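Local coordinates for protein transketolase (Campylobacter jejuni, PDB 3L84) that is a dimeric enzyme of the thiamine diphosphate-dependent transketolase family, each chain combining two cofactor-binding-type alpha/beta regions with a C-terminal domain, at residues Glu315-Glu318 with Arg319-Pro323; Gly345-Leu348 with Asn349-Lys353; Ser165-Leu169 with His170-Asn174. All coordinates share one frame; numbering follows the deposited sequence.

Interaction 1. Residues Glu315-Glu318 with Arg319-Pro323. With ACT (acetate ion), chain D.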
loop_
_atom_site.group_PDB
_atom_site.type_symbol
_atom_site.label_atom_id
_atom_site.label_comp_id
_atom_site.label_asym_id
_atom_site.label_seq_id
_atom_site.Cartn_x
_atom_site.Cartn_y
_atom_site.Cartn_z
ATOM N N GLU A 315 10.833 -39.456 2.056
ATOM C CA GLU A 315 10.366 -39.179 3.410
ATOM C C GLU A 315 10.338 -37.674 3.652
ATOM O O GLU A 315 9.421 -37.174 4.280
ATOM C CB GLU A 315 11.230 -39.887 4.472
ATOM C CG GLU A 315 11.080 -41.427 4.500
ATOM C CD GLU A 315 11.670 -42.096 5.754
ATOM O OE1 GLU A 315 11.867 -41.426 6.809
ATOM O OE2 GLU A 315 11.890 -43.321 5.687
ATOM N N LEU A 316 11.338 -36.960 3.144
ATOM C CA LEU A 316 11.337 -35.504 3.285
ATOM C C LEU A 316 10.097 -34.898 2.616
ATOM O O LEU A 316 9.428 -34.079 3.216
ATOM C CB LEU A 316 12.603 -34.916 2.666
ATOM C CG LEU A 316 12.639 -33.391 2.540
ATOM C CD1 LEU A 316 12.422 -32.711 3.890
ATOM C CD2 LEU A 316 13.919 -32.920 1.887
ATOM N N LEU A 317 9.799 -35.302 1.388
ATOM C CA LEU A 317 8.654 -34.750 0.697
ATOM C C LEU A 317 7.387 -35.053 1.501
ATOM O O LEU A 317 6.556 -34.180 1.661
ATOM C CB LEU A 317 8.576 -35.234 -0.748
ATOM C CG LEU A 317 7.351 -34.731 -1.514
ATOM C CD1 LEU A 317 7.281 -33.220 -1.515
ATOM C CD2 LEU A 317 7.348 -35.282 -2.955
ATOM N N GLU A 318 7.265 -36.264 2.039
ATOM C CA GLU A 318 6.094 -36.579 2.846
ATOM C C GLU A 318 5.971 -35.716 4.095
ATOM O O GLU A 318 4.858 -35.317 4.449
ATOM C CB GLU A 318 6.015 -38.079 3.162
ATOM C CG GLU A 318 5.482 -38.877 1.965
ATOM C CD GLU A 318 3.993 -38.533 1.665
ATOM O OE1 GLU A 318 3.664 -38.071 0.553
ATOM O OE2 GLU A 318 3.143 -38.683 2.573
ATOM N N ARG A 319 7.090 -35.417 4.758
ATOM C CA ARG A 319 7.042 -34.496 5.896
ATOM C C ARG A 319 6.622 -33.102 5.476
ATOM O O ARG A 319 5.882 -32.431 6.205
ATOM C CB ARG A 319 8.382 -34.449 6.620
ATOM C CG ARG A 319 8.780 -35.757 7.295
ATOM C CD ARG A 319 9.960 -35.591 8.225
ATOM N NE ARG A 319 11.179 -35.154 7.554
ATOM C CZ ARG A 319 12.076 -35.949 6.999
ATOM N NH1 ARG A 319 11.908 -37.274 6.955
ATOM N NH2 ARG A 319 13.170 -35.435 6.434
ATOM N N LEU A 320 7.108 -32.631 4.329
ATOM C CA LEU A 320 6.753 -31.305 3.864
ATOM C C LEU A 320 5.272 -31.203 3.525
ATOM O O LEU A 320 4.635 -30.178 3.737
ATOM C CB LEU A 320 7.594 -30.936 2.645
ATOM C CG LEU A 320 9.062 -30.702 2.875
ATOM C CD1 LEU A 320 9.800 -30.719 1.566
ATOM C CD2 LEU A 320 9.310 -29.403 3.636
ATOM N N LEU A 321 4.717 -32.291 2.995
ATOM C CA LEU A 321 3.309 -32.309 2.589
ATOM C C LEU A 321 2.384 -32.538 3.791
ATOM O O LEU A 321 1.221 -32.197 3.708
ATOM C CB LEU A 321 3.061 -33.408 1.545
ATOM C CG LEU A 321 3.728 -33.171 0.180
ATOM C CD1 LEU A 321 3.563 -34.414 -0.657
ATOM C CD2 LEU A 321 3.117 -31.982 -0.525
ATOM N N ASN A 322 2.918 -33.067 4.885
ATOM C CA ASN A 322 2.133 -33.472 6.061
ATOM C C ASN A 322 2.771 -32.984 7.355
ATOM O O ASN A 322 3.182 -33.780 8.204
ATOM C CB ASN A 322 2.055 -34.990 6.084
ATOM C CG ASN A 322 1.332 -35.546 4.902
ATOM O OD1 ASN A 322 0.099 -35.475 4.852
ATOM N ND2 ASN A 322 2.070 -36.102 3.926
ATOM N N PRO A 323 2.887 -31.659 7.510
ATOM C CA PRO A 323 3.526 -31.138 8.695
ATOM C C PRO A 323 2.740 -31.485 9.956
ATOM O O PRO A 323 1.492 -31.507 9.947
ATOM C CB PRO A 323 3.573 -29.627 8.444
ATOM C CG PRO A 323 2.545 -29.368 7.434
ATOM C CD PRO A 323 2.501 -30.597 6.576
HETATM C C ACT D . 13.383 -42.091 1.167
HETATM O O ACT D . 13.364 -41.072 1.938
HETATM O OXT ACT D . 13.688 -41.855 -0.039
HETATM C CH3 ACT D . 12.951 -43.466 1.615
HETATM O O HOH W 1 9.692 -39.027 7.995
HETATM O O HOH W 2 14.047 -39.256 6.458
#
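E318 and N322 meet through an amide-to-backbone hydrogen bond: N322 ND2 reaches E318 O at 2.9 Å, in the carbonyl plane and on a lone pair. A short asparagine suits the place where the chain leaves helical geometry, since its amide can serve a carbonyl of the last turn. Ordinary backbone bonds join E315, L316 and L317 to R319, L320 and L321.

The charged pair E315 and R319 is held through water. E315 OE1 lies 4.2 Å from R319 NH1, beyond a salt bridge, with carboxylate and guanidinium planes 81° apart. Two waters each link OE1 to NH1, one bond to OE1 being weak. R319 NE instead makes a salt bridge with E356. The bend at chi3 (-62°) folds the guanidinium back so that one face lies over L316 CA, offset toward the rim.

Leucines supply the apolar contacts, a methyl of the later one against the branch carbon of the earlier: L316 CG is 4.0 Å from L320 CD1, and L317 CG is 3.9 Å from L321 CD1. Leucine suits the buried L317, which packs on L56 and I406, and L320; the charged E315, E318 and R319 are exposed.

An acetate ion accepts from E315 N at 3.0 Å and from K314 N. The whole is a short amphipathic helix, with an anion at its N-terminal end and an asparagine bonded at its C-terminal end.

Interaction 2. Residues Gly345-Leu348 with Asn349-Lys353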
loop_
_atom_site.group_PDB
_atom_site.type_symbol
_atom_site.label_atom_id
_atom_site.label_comp_id
_atom_site.label_asym_id
_atom_site.label_seq_id
_atom_site.Cartn_x
_atom_site.Cartn_y
_atom_site.Cartn_z
ATOM N N GLY A 345 10.268 -13.964 18.032
ATOM C CA GLY A 345 11.461 -14.407 17.352
ATOM C C GLY A 345 11.894 -15.779 17.840
ATOM O O GLY A 345 12.324 -16.627 17.041
ATOM N N GLU A 346 11.792 -16.025 19.145
ATOM C CA GLU A 346 12.108 -17.355 19.650
ATOM C C GLU A 346 11.165 -18.426 19.118
ATOM O O GLU A 346 11.592 -19.528 18.762
ATOM C CB GLU A 346 12.032 -17.318 21.165
ATOM C CG GLU A 346 13.127 -16.470 21.775
ATOM C CD GLU A 346 14.213 -17.256 22.346
ATOM O OE1 GLU A 346 14.396 -17.131 23.581
ATOM O OE2 GLU A 346 14.857 -18.018 21.576
ATOM N N ILE A 347 9.895 -18.081 18.969
ATOM C CA ILE A 347 8.927 -19.002 18.395
ATOM C C ILE A 347 9.262 -19.292 16.933
ATOM O O ILE A 347 9.206 -20.434 16.496
ATOM C CB ILE A 347 7.497 -18.490 18.565
ATOM C CG1 ILE A 347 7.144 -18.401 20.059
ATOM C CG2 ILE A 347 6.529 -19.414 17.821
ATOM C CD1 ILE A 347 5.900 -17.512 20.359
ATOM N N LEU A 348 9.602 -18.255 16.178
ATOM C CA LEU A 348 9.960 -18.447 14.747
ATOM C C LEU A 348 11.107 -19.416 14.619
ATOM O O LEU A 348 11.123 -20.296 13.736
ATOM C CB LEU A 348 10.341 -17.135 14.094
ATOM C CG LEU A 348 9.227 -16.134 13.841
ATOM C CD1 LEU A 348 9.826 -14.789 13.382
ATOM C CD2 LEU A 348 8.167 -16.680 12.879
ATOM N N ASN A 349 12.076 -19.317 15.534
ATOM C CA ASN A 349 13.195 -20.263 15.531
ATOM C C ASN A 349 12.787 -21.696 15.865
ATOM O O ASN A 349 13.256 -22.617 15.210
ATOM C CB ASN A 349 14.293 -19.747 16.459
ATOM C CG ASN A 349 15.212 -18.766 15.766
ATOM O OD1 ASN A 349 16.228 -19.152 15.225
ATOM N ND2 ASN A 349 14.808 -17.503 15.701
ATOM N N VAL A 350 11.893 -21.898 16.821
ATOM C CA VAL A 350 11.384 -23.232 17.128
ATOM C C VAL A 350 10.620 -23.794 15.930
ATOM O O VAL A 350 10.772 -24.965 15.572
ATOM C CB VAL A 350 10.472 -23.180 18.371
ATOM C CG1 VAL A 350 9.683 -24.476 18.541
ATOM C CG2 VAL A 350 11.303 -22.909 19.649
ATOM N N LEU A 351 9.815 -22.968 15.279
ATOM C CA LEU A 351 9.050 -23.426 14.120
ATOM C C LEU A 351 9.965 -23.821 12.981
ATOM O O LEU A 351 9.769 -24.888 12.371
ATOM C CB LEU A 351 8.020 -22.378 13.673
ATOM C CG LEU A 351 6.910 -22.105 14.698
ATOM C CD1 LEU A 351 6.005 -20.943 14.230
ATOM C CD2 LEU A 351 6.109 -23.337 14.920
ATOM N N ALA A 352 10.982 -23.014 12.722
ATOM C CA ALA A 352 11.918 -23.322 11.636
ATOM C C ALA A 352 12.684 -24.597 11.941
ATOM O O ALA A 352 13.014 -25.328 11.001
ATOM C CB ALA A 352 12.868 -22.139 11.422
ATOM N N LYS A 353 13.000 -24.874 13.204
ATOM C CA LYS A 353 13.711 -26.102 13.571
ATOM C C LYS A 353 12.841 -27.325 13.397
ATOM O O LYS A 353 13.362 -28.405 13.051
ATOM C CB LYS A 353 14.193 -26.027 15.017
ATOM C CG LYS A 353 15.329 -25.076 15.169
ATOM C CD LYS A 353 15.780 -24.974 16.611
ATOM C CE LYS A 353 16.036 -23.514 17.007
ATOM N NZ LYS A 353 15.303 -23.071 18.272
#
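G345 O takes two hydrogen bonds from N349, one turn further along the helix. The backbone N349 N reaches it at 3.1 Å, and the side-chain N349 ND2 at 3.0 Å, from opposite faces of the carbonyl plane. The side-chain bond is almost straight (178°) and lies in the plane of the amide group, yet ND2 stands 38° out of the carbonyl plane and so is not on a lone pair. With chi1 at -85° the asparagine folds back along the helix surface, which brings its amide over the preceding turn.

I347 and L351 form the apolar counterpart. Their side chains run side by side in the same direction, and I347 CG2, the branch anti to the backbone N, meets L351 CD1 at 3.9 Å. The backbone of this pair is joined by an ordinary helical bond, L351 N to I347 O at 2.9 Å, and A352 N bonds to L348 O at the same length.

Further out, other bonds fix how the N349 amide is turned: N349 OD1 accepts from H374 N, and N349 ND2 also donates to E372 O. Asparagine suits this buried place because one small flat group can donate to the helix and still bond to the chain outside it. The side chain thus joins its own helix to the loop that carries those two residues.

Helix 340-354 packs against both a helix and a strand. I347 and L351 pack on W483 of helix 476-488, where I347 also touches N479 and V480; L348, L351 and A352 all rest on F358 of strand 358-362, part of the six-stranded parallel sheet.

Interaction 3. Residues Ser165-Leu169 with His170-Asn174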
loop_
_atom_site.group_PDB
_atom_site.type_symbol
_atom_site.label_atom_id
_atom_site.label_comp_id
_atom_site.label_asym_id
_atom_site.label_seq_id
_atom_site.Cartn_x
_atom_site.Cartn_y
_atom_site.Cartn_z
ATOM N N SER A 165 13.655 -7.016 -9.537
ATOM C CA SER A 165 14.945 -6.761 -8.930
ATOM C C SER A 165 15.440 -8.034 -8.253
ATOM O O SER A 165 16.564 -8.479 -8.483
ATOM C CB SER A 165 14.835 -5.620 -7.912
ATOM O OG SER A 165 16.145 -5.161 -7.536
ATOM N N LEU A 166 14.597 -8.646 -7.422
ATOM C CA LEU A 166 14.958 -9.883 -6.771
ATOM C C LEU A 166 15.174 -11.049 -7.762
ATOM O O LEU A 166 16.040 -11.910 -7.534
ATOM C CB LEU A 166 13.870 -10.278 -5.742
ATOM C CG LEU A 166 13.923 -9.540 -4.409
ATOM C CD1 LEU A 166 12.654 -9.733 -3.639
ATOM C CD2 LEU A 166 15.098 -10.062 -3.590
ATOM N N ALA A 167 14.401 -11.091 -8.855
ATOM C CA ALA A 167 14.571 -12.170 -9.820
ATOM C C ALA A 167 15.952 -12.133 -10.429
ATOM O O ALA A 167 16.550 -13.186 -10.650
ATOM C CB ALA A 167 13.511 -12.082 -10.929
ATOM N N GLY A 168 16.451 -10.942 -10.737
ATOM C CA GLY A 168 17.786 -10.838 -11.328
ATOM C C GLY A 168 18.854 -11.201 -10.312
ATOM O O GLY A 168 19.796 -11.930 -10.617
ATOM N N LEU A 169 18.712 -10.723 -9.082
ATOM C CA LEU A 169 19.665 -11.024 -8.012
ATOM C C LEU A 169 19.804 -12.524 -7.778
ATOM O O LEU A 169 20.912 -13.054 -7.629
ATOM C CB LEU A 169 19.232 -10.355 -6.700
ATOM C CG LEU A 169 20.120 -10.637 -5.482
ATOM C CD1 LEU A 169 21.565 -10.040 -5.640
ATOM C CD2 LEU A 169 19.441 -10.058 -4.270
ATOM N N HIS A 170 18.679 -13.229 -7.767
ATOM C CA HIS A 170 18.671 -14.650 -7.490
ATOM C C HIS A 170 18.821 -15.520 -8.721
ATOM O O HIS A 170 18.706 -16.748 -8.604
ATOM C CB HIS A 170 17.458 -15.012 -6.632
ATOM C CG HIS A 170 17.576 -14.467 -5.256
ATOM N ND1 HIS A 170 18.408 -15.036 -4.318
ATOM C CD2 HIS A 170 17.068 -13.350 -4.686
ATOM C CE1 HIS A 170 18.371 -14.306 -3.210
ATOM N NE2 HIS A 170 17.548 -13.296 -3.406
ATOM N N LYS A 171 19.098 -14.893 -9.857
ATOM C CA LYS A 171 19.439 -15.614 -11.085
ATOM C C LYS A 171 18.363 -16.648 -11.359
ATOM O O LYS A 171 18.614 -17.854 -11.526
ATOM C CB LYS A 171 20.817 -16.258 -10.960
ATOM C CG LYS A 171 21.933 -15.239 -10.782
ATOM C CD LYS A 171 23.298 -15.950 -10.655
ATOM C CE LYS A 171 24.484 -14.992 -10.862
ATOM N NZ LYS A 171 24.339 -13.652 -10.269
ATOM N N LEU A 172 17.129 -16.163 -11.425
ATOM C CA LEU A 172 15.975 -17.052 -11.606
ATOM C C LEU A 172 15.800 -17.446 -13.078
ATOM O O LEU A 172 14.915 -16.934 -13.800
ATOM C CB LEU A 172 14.702 -16.414 -11.069
ATOM C CG LEU A 172 14.713 -16.067 -9.581
ATOM C CD1 LEU A 172 13.370 -15.471 -9.127
ATOM C CD2 LEU A 172 15.068 -17.301 -8.704
ATOM N N ASP A 173 16.612 -18.415 -13.494
ATOM C CA ASP A 173 16.638 -18.905 -14.862
ATOM C C ASP A 173 15.591 -19.976 -15.149
ATOM O O ASP A 173 15.667 -20.736 -16.105
ATOM C CB ASP A 173 18.048 -19.417 -15.202
ATOM C CG ASP A 173 18.479 -20.579 -14.324
ATOM O OD1 ASP A 173 17.688 -21.114 -13.518
ATOM O OD2 ASP A 173 19.644 -21.030 -14.496
ATOM N N ASN A 174 14.595 -19.995 -14.276
ATOM C CA ASN A 174 13.358 -20.736 -14.438
ATOM C C ASN A 174 12.157 -19.843 -14.706
ATOM O O ASN A 174 11.041 -20.340 -14.851
ATOM C CB ASN A 174 13.116 -21.636 -13.212
ATOM C CG ASN A 174 13.079 -20.882 -11.887
ATOM O OD1 ASN A 174 13.380 -19.694 -11.815
ATOM N ND2 ASN A 174 12.734 -21.613 -10.806
HETATM O O HOH W 3 22.605 -11.509 -10.360
HETATM O O HOH W 4 23.564 -12.671 -8.010
#
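G168 O is gripped by two donors, K171 N at 3.1 Å and a water at 2.9 Å. K171 N stands well above the carbonyl plane, 70° out of it, as the chain turns back on the helix end. The water also accepts from K171 NZ, and a second water joins K171 NZ to L169 O. The lysine ammonium is therefore linked, through two waters, to two carbonyls of the last helical turn. Its long chain runs outward from the helix end, and the turn at chi4 (40°) sets NZ where the two waters can bridge.

The turn itself is a Schellman motif. L172 N bonds to A167 O at 3.1 Å, outside the K171 N to G168 O bond, and K171 is the C-prime residue, with a positive phi of 52°. H170 N still makes a helical bond to L166 O. Leucine fits the next position because its side chain drops back against the helix: L172 CD1 lies against A167, 3.6 Å from A167 CA and 3.8 Å from A167 CB. L172 also packs on A127 and M128 of helix 118-137.

The flat ring of H170 can take one leucine at its edge and another over a face. L166 CD2 comes to the ring edge, in plane, 4.0 Å from H170 CD2. L169 CG lies over one face, offset toward the rim, and L169 CD2 is 3.8 Å from H170 NE2. F379 meets the same ring edge-to-face, and L169 packs further on A193 of the second subunit.

The contact thus pairs a flank of leucines packed round an imidazole with a polar helix end. Carbonyls there would carry the negative end of the helix dipole, which the water-linked ammonium of K171 may partly offset.

Along the chain the order is interaction 3, interaction 1, interaction 2; they run in series, none nesting inside or crossing another, and each closes only a local turn. Interaction 3 ends helix 158-169 and leads into strand 175-181 of the first parallel sheet, close to the second subunit. Interaction 1 spans most of helix 314-321, in the same cofactor-binding region as interaction 3, and its end opens the link toward helix 340-354, which holds interaction 2 beside the second parallel sheet. Interactions 1 and 2 are the nearer neighbours, with centres 19 Å apart and nearest atoms about 9 Å apart; interaction 3 lies 27 and 28 Å from them, centre to centre. None touches another.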